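Local structure of penicillin-binding protein A (Mycobacterium tuberculosis, 3UPN) at residues E212-A217 against N254-Q259; L260-G265 against P298-L303; V243-A248 against T371-G376. The protein probably cross-links peptidoglycan as a D,D-transpeptidase of cell-wall synthesis needed for the control of cell length, and is held here with an opened carbapenem. All coordinates share one frame; numbering follows the deposited sequence.

Contact 1 (E212-A217 against N254-Q259); sequences EQLTAA and NTAFVQ. With IM2 ((5R)-5-[(1S,2R)-1-formyl-2-hydroxypropyl]-3-[(2-{[(E)-iminomethyl]amino}ethyl)sulfanyl]-4,5-dihydro-1H-pyrrole-2-carbox ylic acid), chain C.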
loop_
_atom_site.group_PDB
_atom_site.type_symbol
_atom_site.label_atom_id
_atom_site.label_comp_id
_atom_site.label_asym_id
_atom_site.label_seq_id
_atom_site.Cartn_x
_atom_site.Cartn_y
_atom_site.Cartn_z
ATOM N N GLU A 212 23.837 9.679 19.173
ATOM C CA GLU A 212 24.561 10.632 18.329
ATOM C C GLU A 212 23.874 12.006 18.282
ATOM O O GLU A 212 22.638 12.095 18.156
ATOM C CB GLU A 212 24.704 10.036 16.918
ATOM C CG GLU A 212 25.120 11.006 15.811
ATOM C CD GLU A 212 26.012 10.349 14.764
ATOM O OE1 GLU A 212 25.687 10.444 13.554
ATOM O OE2 GLU A 212 27.034 9.730 15.151
ATOM N N GLN A 213 24.680 13.068 18.364
ATOM C CA GLN A 213 24.169 14.444 18.459
ATOM C C GLN A 213 24.074 15.187 17.119
ATOM O O GLN A 213 25.058 15.275 16.369
ATOM C CB GLN A 213 24.987 15.264 19.472
ATOM C CG GLN A 213 24.823 14.805 20.927
ATOM C CD GLN A 213 23.390 14.907 21.429
ATOM O OE1 GLN A 213 22.830 13.941 21.945
ATOM N NE2 GLN A 213 22.788 16.072 21.260
ATOM N N LEU A 214 22.883 15.729 16.844
ATOM C CA LEU A 214 22.576 16.381 15.569
ATOM C C LEU A 214 22.021 17.765 15.820
ATOM O O LEU A 214 21.406 17.996 16.852
ATOM C CB LEU A 214 21.559 15.543 14.769
ATOM C CG LEU A 214 21.982 14.088 14.512
ATOM C CD1 LEU A 214 20.805 13.213 14.107
ATOM C CD2 LEU A 214 23.107 14.039 13.487
ATOM N N THR A 215 22.222 18.673 14.870
ATOM C CA THR A 215 21.754 20.058 15.004
ATOM C C THR A 215 20.262 20.163 15.336
ATOM O O THR A 215 19.437 19.385 14.829
ATOM C CB THR A 215 22.079 20.916 13.750
ATOM O OG1 THR A 215 21.853 22.299 14.047
ATOM C CG2 THR A 215 21.218 20.513 12.542
ATOM N N ALA A 216 19.939 21.118 16.208
ATOM C CA ALA A 216 18.557 21.429 16.569
ATOM C C ALA A 216 18.116 22.733 15.919
ATOM O O ALA A 216 16.992 23.195 16.142
ATOM C CB ALA A 216 18.408 21.522 18.092
ATOM N N ALA A 217 18.998 23.319 15.106
ATOM C CA ALA A 217 18.740 24.615 14.464
ATOM C C ALA A 217 17.439 24.619 13.658
ATOM O O ALA A 217 17.120 23.630 13.003
ATOM C CB ALA A 217 19.923 25.029 13.585
ATOM N N ASN A 254 13.626 18.275 10.955
ATOM C CA ASN A 254 14.093 18.182 9.575
ATOM C C ASN A 254 15.571 18.423 9.407
ATOM O O ASN A 254 16.238 17.639 8.739
ATOM C CB ASN A 254 13.326 19.139 8.664
ATOM C CG ASN A 254 12.010 18.565 8.186
ATOM O OD1 ASN A 254 11.695 17.396 8.421
ATOM N ND2 ASN A 254 11.230 19.394 7.508
ATOM N N THR A 255 16.062 19.513 10.001
ATOM C CA THR A 255 17.456 19.941 9.875
ATOM C C THR A 255 18.421 18.870 10.377
ATOM O O THR A 255 19.496 18.678 9.811
ATOM C CB THR A 255 17.742 21.264 10.645
ATOM O OG1 THR A 255 17.494 21.070 12.047
ATOM C CG2 THR A 255 16.882 22.410 10.113
ATOM N N ALA A 256 18.031 18.190 11.452
ATOM C CA ALA A 256 18.835 17.113 12.010
ATOM C C ALA A 256 19.042 16.016 10.971
ATOM O O ALA A 256 20.131 15.460 10.877
ATOM C CB ALA A 256 18.179 16.552 13.274
ATOM N N PHE A 257 17.988 15.725 10.191
ATOM C CA PHE A 257 18.007 14.668 9.176
ATOM C C PHE A 257 18.644 15.056 7.850
ATOM O O PHE A 257 19.286 14.223 7.192
ATOM C CB PHE A 257 16.614 14.078 8.978
ATOM C CG PHE A 257 16.258 13.087 10.026
ATOM C CD1 PHE A 257 16.653 11.767 9.899
ATOM C CD2 PHE A 257 15.583 13.483 11.179
ATOM C CE1 PHE A 257 16.369 10.846 10.889
ATOM C CE2 PHE A 257 15.275 12.553 12.171
ATOM C CZ PHE A 257 15.680 11.226 12.020
ATOM N N VAL A 258 18.461 16.312 7.461
ATOM C CA VAL A 258 19.266 16.908 6.401
ATOM C C VAL A 258 20.765 16.705 6.731
ATOM O O VAL A 258 21.530 16.242 5.878
ATOM C CB VAL A 258 18.953 18.423 6.243
ATOM C CG1 VAL A 258 19.871 19.070 5.197
ATOM C CG2 VAL A 258 17.494 18.638 5.876
ATOM N N GLN A 259 21.153 17.038 7.972
ATOM C CA GLN A 259 22.545 16.901 8.453
ATOM C C GLN A 259 22.973 15.442 8.561
ATOM O O GLN A 259 24.081 15.088 8.142
ATOM C CB GLN A 259 22.731 17.594 9.810
ATOM C CG GLN A 259 24.173 17.661 10.322
ATOM C CD GLN A 259 24.261 18.229 11.733
ATOM O OE1 GLN A 259 23.697 17.677 12.686
ATOM N NE2 GLN A 259 24.980 19.338 11.873
HETATM C C7 IM2 C . 7.781 15.463 7.653
HETATM C C2 IM2 C . 4.983 16.567 10.690
HETATM C C6 IM2 C . 7.126 16.738 8.206
HETATM C C5 IM2 C . 7.126 16.930 9.737
HETATM C C3 IM2 C . 5.757 15.537 11.019
HETATM O O7 IM2 C . 7.909 15.369 6.438
HETATM C C61 IM2 C . 7.606 17.994 7.435
HETATM O O62 IM2 C . 8.554 17.690 6.400
HETATM C C62 IM2 C . 8.186 19.105 8.313
HETATM N N4 IM2 C . 6.920 15.637 10.393
HETATM C C31 IM2 C . 5.469 14.432 11.928
HETATM O O31 IM2 C . 5.723 14.546 13.154
HETATM O O32 IM2 C . 4.968 13.394 11.448
HETATM S S21 IM2 C . 3.304 16.637 10.749
HETATM C C22 IM2 C . 2.681 16.358 12.384
HETATM C C23 IM2 C . 1.744 15.149 12.395
HETATM N N24 IM2 C . 1.609 14.751 13.795
HETATM C C25 IM2 C . 1.100 13.677 14.083
HETATM N N26 IM2 C . 0.397 12.691 14.269
HETATM C C1 IM2 C . 5.849 17.678 10.162
#

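Contact 2 (L260-G265 against P298-L303); sequences LGIRTG and PDSAAL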
loop_
_atom_site.group_PDB
_atom_site.type_symbol
_atom_site.label_atom_id
_atom_site.label_comp_id
_atom_site.label_asym_id
_atom_site.label_seq_id
_atom_site.Cartn_x
_atom_site.Cartn_y
_atom_site.Cartn_z
ATOM N N LEU A 260 22.106 14.601 9.121
ATOM C CA LEU A 260 22.388 13.172 9.190
ATOM C C LEU A 260 22.623 12.559 7.808
ATOM O O LEU A 260 23.622 11.871 7.600
ATOM C CB LEU A 260 21.275 12.410 9.922
ATOM C CG LEU A 260 21.560 10.929 10.215
ATOM C CD1 LEU A 260 22.854 10.767 11.019
ATOM C CD2 LEU A 260 20.390 10.287 10.941
ATOM N N GLY A 261 21.704 12.810 6.876
ATOM C CA GLY A 261 21.759 12.207 5.543
ATOM C C GLY A 261 22.950 12.608 4.692
ATOM O O GLY A 261 23.438 11.810 3.893
ATOM N N ILE A 262 23.392 13.854 4.839
ATOM C CA ILE A 262 24.537 14.371 4.090
ATOM C C ILE A 262 25.846 13.842 4.690
ATOM O O ILE A 262 26.800 13.575 3.961
ATOM C CB ILE A 262 24.539 15.924 4.035
ATOM C CG1 ILE A 262 23.348 16.427 3.214
ATOM C CG2 ILE A 262 25.861 16.459 3.450
ATOM C CD1 ILE A 262 23.073 17.910 3.346
ATOM N N ARG A 263 25.865 13.703 6.016
ATOM C CA ARG A 263 26.975 13.091 6.734
ATOM C C ARG A 263 27.094 11.614 6.339
ATOM O O ARG A 263 28.201 11.103 6.179
ATOM C CB ARG A 263 26.774 13.228 8.252
ATOM C CG ARG A 263 28.039 12.984 9.110
ATOM C CD ARG A 263 27.718 12.225 10.417
ATOM N NE ARG A 263 27.351 13.010 11.616
ATOM C CZ ARG A 263 27.210 14.340 11.727
ATOM N NH1 ARG A 263 27.384 15.167 10.700
ATOM N NH2 ARG A 263 26.877 14.854 12.909
ATOM N N THR A 264 25.947 10.946 6.172
ATOM C CA THR A 264 25.892 9.529 5.765
ATOM C C THR A 264 26.291 9.348 4.287
ATOM O O THR A 264 26.899 8.341 3.921
ATOM C CB THR A 264 24.513 8.877 6.105
ATOM O OG1 THR A 264 24.289 8.940 7.517
ATOM C CG2 THR A 264 24.462 7.425 5.710
ATOM N N GLY A 265 25.975 10.335 3.452
ATOM C CA GLY A 265 26.397 10.327 2.045
ATOM C C GLY A 265 25.416 9.624 1.121
ATOM O O GLY A 265 24.624 8.799 1.572
ATOM N N PRO A 298 21.606 13.858 -7.722
ATOM C CA PRO A 298 22.732 14.278 -8.559
ATOM C C PRO A 298 23.724 15.218 -7.868
ATOM O O PRO A 298 24.821 15.418 -8.383
ATOM C CB PRO A 298 22.045 15.011 -9.706
ATOM C CG PRO A 298 20.851 15.632 -9.049
ATOM C CD PRO A 298 20.382 14.622 -8.031
ATOM N N ASP A 299 23.329 15.790 -6.731
ATOM C CA ASP A 299 24.158 16.728 -5.976
ATOM C C ASP A 299 23.811 16.692 -4.490
ATOM O O ASP A 299 22.936 15.941 -4.059
ATOM C CB ASP A 299 24.018 18.159 -6.532
ATOM C CG ASP A 299 22.559 18.626 -6.607
ATOM O OD1 ASP A 299 21.961 18.935 -5.549
ATOM O OD2 ASP A 299 22.014 18.689 -7.729
ATOM N N SER A 300 24.496 17.525 -3.716
ATOM C CA SER A 300 24.366 17.529 -2.258
ATOM C C SER A 300 23.154 18.320 -1.747
ATOM O O SER A 300 22.672 18.070 -0.640
ATOM C CB SER A 300 25.658 18.038 -1.622
ATOM O OG SER A 300 25.548 18.043 -0.214
ATOM N N ALA A 301 22.674 19.275 -2.542
ATOM C CA ALA A 301 21.379 19.911 -2.279
ATOM C C ALA A 301 20.279 18.855 -2.360
ATOM O O ALA A 301 19.451 18.741 -1.451
ATOM C CB ALA A 301 21.118 21.049 -3.260
ATOM N N ALA A 302 20.298 18.072 -3.443
ATOM C CA ALA A 302 19.386 16.935 -3.633
ATOM C C ALA A 302 19.432 15.933 -2.481
ATOM O O ALA A 302 18.384 15.447 -2.044
ATOM C CB ALA A 302 19.674 16.233 -4.950
ATOM N N LEU A 303 20.641 15.636 -1.987
ATOM C CA LEU A 303 20.826 14.659 -0.905
ATOM C C LEU A 303 20.167 15.059 0.423
ATOM O O LEU A 303 19.549 14.226 1.096
ATOM C CB LEU A 303 22.313 14.350 -0.698
ATOM C CG LEU A 303 22.611 13.294 0.373
ATOM C CD1 LEU A 303 22.020 11.955 -0.041
ATOM C CD2 LEU A 303 24.117 13.176 0.686
#

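Contact 3 (V243-A248 against T371-G376); sequences VSLREA and TELMVG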
loop_
_atom_site.group_PDB
_atom_site.type_symbol
_atom_site.label_atom_id
_atom_site.label_comp_id
_atom_site.label_asym_id
_atom_site.label_seq_id
_atom_site.Cartn_x
_atom_site.Cartn_y
_atom_site.Cartn_z
ATOM N N VAL A 243 20.478 17.766 19.481
ATOM C CA VAL A 243 19.546 16.732 19.940
ATOM C C VAL A 243 20.084 15.351 19.565
ATOM O O VAL A 243 20.828 15.220 18.592
ATOM C CB VAL A 243 18.103 16.891 19.332
ATOM C CG1 VAL A 243 17.308 17.971 20.062
ATOM C CG2 VAL A 243 18.135 17.146 17.804
ATOM N N SER A 244 19.706 14.336 20.338
ATOM C CA SER A 244 20.032 12.959 20.000
ATOM C C SER A 244 19.247 12.522 18.756
ATOM O O SER A 244 18.221 13.120 18.396
ATOM C CB SER A 244 19.778 12.012 21.183
ATOM O OG SER A 244 18.400 11.736 21.350
ATOM N N LEU A 245 19.752 11.491 18.096
ATOM C CA LEU A 245 19.101 10.906 16.923
ATOM C C LEU A 245 17.711 10.398 17.273
ATOM O O LEU A 245 16.769 10.660 16.531
ATOM C CB LEU A 245 19.972 9.791 16.322
ATOM C CG LEU A 245 19.525 8.984 15.082
ATOM C CD1 LEU A 245 20.697 8.231 14.454
ATOM C CD2 LEU A 245 18.438 8.002 15.444
ATOM N N ARG A 246 17.573 9.667 18.382
ATOM C CA ARG A 246 16.247 9.211 18.798
ATOM C C ARG A 246 15.275 10.372 18.963
ATOM O O ARG A 246 14.146 10.302 18.479
ATOM C CB ARG A 246 16.263 8.375 20.074
ATOM C CG ARG A 246 14.857 8.201 20.655
ATOM C CD ARG A 246 14.741 7.112 21.707
ATOM N NE ARG A 246 13.417 7.163 22.345
ATOM C CZ ARG A 246 12.457 6.246 22.198
ATOM N NH1 ARG A 246 12.660 5.169 21.443
ATOM N NH2 ARG A 246 11.291 6.395 22.823
ATOM N N GLU A 247 15.722 11.442 19.620
ATOM C CA GLU A 247 14.874 12.606 19.886
ATOM C C GLU A 247 14.461 13.316 18.588
ATOM O O GLU A 247 13.311 13.703 18.444
ATOM C CB GLU A 247 15.546 13.588 20.865
ATOM C CG GLU A 247 14.576 14.622 21.437
ATOM C CD GLU A 247 15.195 15.558 22.471
ATOM O OE1 GLU A 247 16.437 15.685 22.518
ATOM O OE2 GLU A 247 14.421 16.172 23.245
ATOM N N ALA A 248 15.400 13.475 17.655
ATOM C CA ALA A 248 15.102 14.084 16.363
ATOM C C ALA A 248 14.162 13.194 15.532
ATOM O O ALA A 248 13.292 13.696 14.808
ATOM C CB ALA A 248 16.378 14.359 15.606
ATOM N N THR A 371 12.501 -0.117 15.405
ATOM C CA THR A 371 11.255 -0.416 16.125
ATOM C C THR A 371 11.092 0.443 17.388
ATOM O O THR A 371 10.030 1.051 17.602
ATOM C CB THR A 371 11.163 -1.915 16.474
ATOM O OG1 THR A 371 11.168 -2.665 15.263
ATOM C CG2 THR A 371 9.886 -2.241 17.226
ATOM N N GLU A 372 12.138 0.475 18.221
ATOM C CA GLU A 372 12.163 1.306 19.415
ATOM C C GLU A 372 11.863 2.754 19.054
ATOM O O GLU A 372 11.031 3.397 19.694
ATOM C CB GLU A 372 13.537 1.213 20.116
ATOM C CG GLU A 372 13.889 -0.171 20.668
ATOM C CD GLU A 372 15.341 -0.281 21.159
ATOM O OE1 GLU A 372 15.972 0.765 21.469
ATOM O OE2 GLU A 372 15.849 -1.427 21.236
ATOM N N LEU A 373 12.528 3.268 18.024
ATOM C CA LEU A 373 12.341 4.666 17.637
ATOM C C LEU A 373 10.901 4.939 17.183
ATOM O O LEU A 373 10.342 6.007 17.469
ATOM C CB LEU A 373 13.317 5.068 16.523
ATOM C CG LEU A 373 14.836 5.060 16.713
ATOM C CD1 LEU A 373 15.495 5.944 15.658
ATOM C CD2 LEU A 373 15.257 5.491 18.108
ATOM N N MET A 374 10.317 3.965 16.480
ATOM C CA MET A 374 8.966 4.077 15.949
ATOM C C MET A 374 7.919 3.956 17.058
ATOM O O MET A 374 6.883 4.607 16.992
ATOM C CB MET A 374 8.723 3.033 14.835
ATOM C CG MET A 374 9.516 3.297 13.549
ATOM S SD MET A 374 9.229 2.104 12.209
ATOM C CE MET A 374 7.570 2.540 11.688
ATOM N N VAL A 375 8.178 3.118 18.060
ATOM C CA VAL A 375 7.315 3.070 19.248
ATOM C C VAL A 375 7.326 4.416 19.976
ATOM O O VAL A 375 6.306 4.840 20.510
ATOM C CB VAL A 375 7.702 1.937 20.224
ATOM C CG1 VAL A 375 7.023 2.118 21.584
ATOM C CG2 VAL A 375 7.320 0.602 19.639
ATOM N N GLY A 376 8.477 5.082 19.969
ATOM C CA GLY A 376 8.618 6.413 20.549
ATOM C C GLY A 376 7.886 7.461 19.733
ATOM O O GLY A 376 7.198 8.295 20.290
#

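Contact 1 (E212-A217 against N254-Q259)
The side-chain amide of Gln259 is met by Thr215 both over one face and at its oxygen. Methyl CG2 of Thr215 sits above the plane, 3.9 Å from Gln259 CD, while CB of Leu214 lies beyond the oxygen, close to the amide plane and 3.7 Å from OE1. OE1 takes the backbone N-H of Thr215 at 2.8 Å from its N; the bond is nearly straight at the hydrogen (170°), with the donor tilted from the carbonyl plane. Gln259 reaches the strand because CG stands anti to the backbone N (chi1 -173°) and the chain beyond stays extended. One turn earlier, Thr255 OG1 donates to Ala217 O at 2.8 Å, in the carbonyl plane. Between these bonds the small Ala256 lets the strand come close, its CB 3.8 Å from Leu214 CB. Thr215 OG1 accepts from Ala217 N (3.2 Å), an ST turn that shapes the strand's exit. Just before the helix, Asn254, the asparagine of the SXN motif, accepts a hydrogen bond at OD1 from Lys196 NZ and makes a weak 3.4 Å bond from ND2 to IM2 O62. Two helix side chains thus satisfy backbone polar groups around the strand's end, beside this active-site asparagine.

Contact 2 (L260-G265 against P298-L303)
Ile262 and Leu303 bring two helices together with their CA atoms 6.2 Å apart, near the end of helix 255-264, which the chain leaves at Gly265 with a positive phi of 89°, and the first turn of helix 300-307. Leu303 carries the contact. Its CG is anti to the backbone N (chi1 -178°), which carries the isobutyl end toward the other helix, where CD2 lies 3.6 Å from both Gly261 O and Ile262 CA and 3.8 Å from Gly265 C. Glycine suits position 261 because it puts no side chain on the side facing Leu303; at 265 the reason is the backbone, whose angles would jam a CB against the preceding carbonyl oxygen. Ile262 crosses Leu303 at a slant, its CG1 4.2 Å from CD2, and its CG2 lies 4.0 Å from Ser300 OG. Asp299, the N-cap, starts the second helix by accepting from Ala302 N at OD1 (2.8 Å), on the syn side of the carboxylate but out of its plane. Leu303 also touches Ala266 and Leu269 of the next helix. No hydrogen bond crosses the interface, and Gly261 O is already bonded by Gly265 N, 3.0 Å away; the helix ends therefore meet by apolar packing.

Contact 3 (V243-A248 against T371-G376)
Glu372 O is gripped twice, by Gly376 N of its own helix at 3.1 Å and by Arg246 NH1 from across the contact at 3.0 Å. The arginine bond is weak, bent to 136° at the hydrogen, although the oxygen lies at the guanidinium edge, near its plane. Extended from CG to NE, with CG anti to the backbone N (chi1 166°), Arg246 reaches from helix 245-250 across to helix 364-380. Its aliphatic part runs past Leu373 in the opposite direction, CB lying 3.6 Å from Leu373 CD2, so one long residue supplies both a greasy stem and a polar end. Gly376 suits the far end of this path: lacking a side chain, it leaves room for NH2, 3.5 Å from its CA. On the inner side, Leu245 CD2 meets Leu373 CD1 at 3.6 Å, the two leucines crossing at about a right angle. Ser244 caps helix 245-250, its OG accepting from Glu247 N at 3.2 Å. The carboxylate of Glu372 lies near that of Glu210, a crowding of like charge that Arg246 may ease through space. The join is thus mainly apolar, with the guanidinium adding a weak second donor to a carbonyl already engaged in its helix.

Overall arrangement
All three contacts lie in the transpeptidase domain. Contacts 1 and 2 share helix 255-264: contact 1 fastens its beginning to strand 213-215 and contact 2 covers its end. Contact 3 joins the preceding helix, 245-250, to helix 364-380, and meets contact 1 through the paired strands 213-215 and 242-244; Leu245 also touches Leu260. Contacts 1 and 2 are partly buried, whereas contact 3 is the more buried, its leucines inside and Arg246 toward the outer side. The chemistry varies accordingly: short side-chain bonds to backbone groups at a strand end, bare packing between helix ends, and leucine packing with a weak arginine bond. Only contact 1 includes a residue touching the ligand.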